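Local structure of caspase (Drosophila melanogaster, 3SIR) at residues Q55-V60 with N205-D210. The protein is an effector caspase, a cysteine endopeptidase of the peptidase C14A family that acts in the apoptotic execution cascade of the fly. The protein carries 1 engineered substitution. Residues are numbered along the deposited sequence; the frame is centred on the assembly and turned at random.
Sequences QLDFEV and NGKRLD
L56 and G206 make the apolar part of this contact, where the ends of two helices lie side by side. Methyl CD2 of L56 faces the backbone of G206, 4.2 Å from its CA. The leucine reaches across with CG beside its own backbone N and anti to the carbonyl carbon (chi1 -61°). Both residues are buried, and the leucine methyl meets main chain, since G206 has no side chain.

The polar part is formed by K207, whose long chain runs over to the end of helix 45-55 and bends at its last torsion (chi4 92°). Its NZ comes 3.4 Å from O of Q55 and 4.1 Å from OD1 of D57. The aspartate and lysine side chains cross at about a right angle, and their opposite charges, too far apart for a salt bridge, probably attract weakly where both side chains are exposed to solvent. O of L56 accepts a hydrogen bond from NE of R20.

Within the 205-210 loop, N of R208 donates to O of N205 (2.7 Å), closing the turn after helix 193-205. D57, with positive phi (107°), completes a Schellman motif that ends helix 45-55 and turns the chain into edge strand 59-65. The contact thus joins two helix C-termini on one face of the central sheet in the alpha/beta caspase fold.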
loop_
_atom_site.group_PDB
_atom_site.type_symbol
_atom_site.label_atom_id
_atom_site.label_comp_id
_atom_site.label_asym_id
_atom_site.label_seq_id
_atom_site.Cartn_x
_atom_site.Cartn_y
_atom_site.Cartn_z
ATOM N N GLN A 55 -21.706 0.811 -9.896
ATOM C CA GLN A 55 -22.386 0.134 -8.795
ATOM C C GLN A 55 -21.992 0.740 -7.453
ATOM O O GLN A 55 -22.767 0.693 -6.498
ATOM C CB GLN A 55 -22.073 -1.364 -8.794
ATOM C CG GLN A 55 -23.118 -2.231 -9.487
ATOM C CD GLN A 55 -22.497 -3.403 -10.229
ATOM O OE1 GLN A 55 -21.797 -4.229 -9.633
ATOM N NE2 GLN A 55 -22.698 -3.447 -11.545
ATOM N N LEU A 56 -20.777 1.279 -7.379
ATOM C CA LEU A 56 -20.275 1.884 -6.149
ATOM C C LEU A 56 -20.620 3.366 -6.041
ATOM O O LEU A 56 -20.412 3.984 -4.996
ATOM C CB LEU A 56 -18.764 1.690 -6.024
ATOM C CG LEU A 56 -18.226 0.258 -5.969
ATOM C CD1 LEU A 56 -16.728 0.301 -5.737
ATOM C CD2 LEU A 56 -18.914 -0.556 -4.882
ATOM N N ASP A 57 -21.124 3.938 -7.132
ATOM C CA ASP A 57 -21.837 5.209 -7.074
ATOM C C ASP A 57 -21.009 6.345 -7.661
ATOM O O ASP A 57 -21.359 7.517 -7.510
ATOM C CB ASP A 57 -22.215 5.537 -5.628
ATOM C CG ASP A 57 -23.673 5.266 -5.330
ATOM O OD1 ASP A 57 -24.038 4.080 -5.185
ATOM O OD2 ASP A 57 -24.453 6.240 -5.247
ATOM N N PHE A 58 -19.890 5.998 -8.292
ATOM C CA PHE A 58 -19.001 6.991 -8.904
ATOM C C PHE A 58 -19.630 7.635 -10.138
ATOM O O PHE A 58 -20.537 7.066 -10.744
ATOM C CB PHE A 58 -17.658 6.358 -9.275
ATOM C CG PHE A 58 -16.743 6.139 -8.100
ATOM C CD1 PHE A 58 -16.842 4.988 -7.329
ATOM C CD2 PHE A 58 -15.770 7.075 -7.780
ATOM C CE1 PHE A 58 -16.006 4.790 -6.244
ATOM C CE2 PHE A 58 -14.919 6.876 -6.707
ATOM C CZ PHE A 58 -15.055 5.747 -5.921
ATOM N N GLU A 59 -19.189 8.843 -10.478
ATOM C CA GLU A 59 -19.485 9.397 -11.793
ATOM C C GLU A 59 -18.373 9.081 -12.786
ATOM O O GLU A 59 -17.355 9.776 -12.850
ATOM C CB GLU A 59 -19.774 10.901 -11.735
ATOM C CG GLU A 59 -21.258 11.254 -11.827
ATOM C CD GLU A 59 -21.759 11.431 -13.259
ATOM O OE1 GLU A 59 -21.540 10.528 -14.099
ATOM O OE2 GLU A 59 -22.455 12.438 -13.525
ATOM N N VAL A 60 -18.586 8.025 -13.564
ATOM C CA VAL A 60 -17.524 7.420 -14.354
ATOM C C VAL A 60 -17.427 8.078 -15.732
ATOM O O VAL A 60 -18.376 8.048 -16.512
ATOM C CB VAL A 60 -17.780 5.910 -14.521
ATOM C CG1 VAL A 60 -16.631 5.244 -15.259
ATOM C CG2 VAL A 60 -18.014 5.254 -13.160
ATOM N N ASN A 205 -17.761 -7.522 -2.394
ATOM C CA ASN A 205 -17.532 -7.014 -1.049
ATOM C C ASN A 205 -17.351 -5.501 -1.083
ATOM O O ASN A 205 -17.182 -4.868 -0.043
ATOM C CB ASN A 205 -16.279 -7.657 -0.443
ATOM C CG ASN A 205 -16.459 -9.135 -0.149
ATOM O OD1 ASN A 205 -17.380 -9.532 0.567
ATOM N ND2 ASN A 205 -15.555 -9.955 -0.669
ATOM N N GLY A 206 -17.293 -4.934 -2.283
ATOM C CA GLY A 206 -17.195 -3.483 -2.425
ATOM C C GLY A 206 -17.862 -2.724 -1.292
ATOM O O GLY A 206 -17.379 -1.677 -0.857
ATOM N N LYS A 207 -19.002 -3.234 -0.834
ATOM C CA LYS A 207 -19.864 -2.494 0.078
ATOM C C LYS A 207 -19.856 -3.139 1.458
ATOM O O LYS A 207 -20.235 -2.516 2.453
ATOM C CB LYS A 207 -21.291 -2.443 -0.468
ATOM C CG LYS A 207 -21.646 -1.122 -1.142
ATOM C CD LYS A 207 -23.151 -0.923 -1.206
ATOM C CE LYS A 207 -23.505 0.457 -1.737
ATOM N NZ LYS A 207 -23.702 0.471 -3.215
ATOM N N ARG A 208 -19.386 -4.381 1.512
ATOM C CA ARG A 208 -19.375 -5.151 2.747
ATOM C C ARG A 208 -18.152 -4.822 3.600
ATOM O O ARG A 208 -18.203 -4.912 4.827
ATOM C CB ARG A 208 -19.429 -6.649 2.434
ATOM C CG ARG A 208 -20.484 -7.029 1.395
ATOM C CD ARG A 208 -20.565 -8.538 1.193
ATOM N NE ARG A 208 -21.913 -8.967 0.830
ATOM C CZ ARG A 208 -22.318 -10.233 0.802
ATOM N NH1 ARG A 208 -21.462 -11.215 1.057
ATOM N NH2 ARG A 208 -23.585 -10.521 0.527
ATOM N N LEU A 209 -17.109 -4.301 2.960
ATOM C CA LEU A 209 -15.735 -4.496 3.418
ATOM C C LEU A 209 -14.897 -3.232 3.239
ATOM O O LEU A 209 -15.065 -2.501 2.263
ATOM C CB LEU A 209 -15.089 -5.648 2.647
ATOM C CG LEU A 209 -14.980 -6.988 3.373
ATOM C CD1 LEU A 209 -14.512 -8.055 2.396
ATOM C CD2 LEU A 209 -14.016 -6.861 4.537
ATOM N N ASP A 210 -13.920 -3.039 4.119
ATOM C CA ASP A 210 -13.080 -1.847 4.067
ATOM C C ASP A 210 -11.941 -2.003 3.062
ATOM O O ASP A 210 -11.477 -3.115 2.808
ATOM C CB ASP A 210 -12.542 -1.498 5.460
ATOM C CG ASP A 210 -11.215 -2.167 5.766
ATOM O OD1 ASP A 210 -10.182 -1.462 5.782
ATOM O OD2 ASP A 210 -11.208 -3.385 6.045
#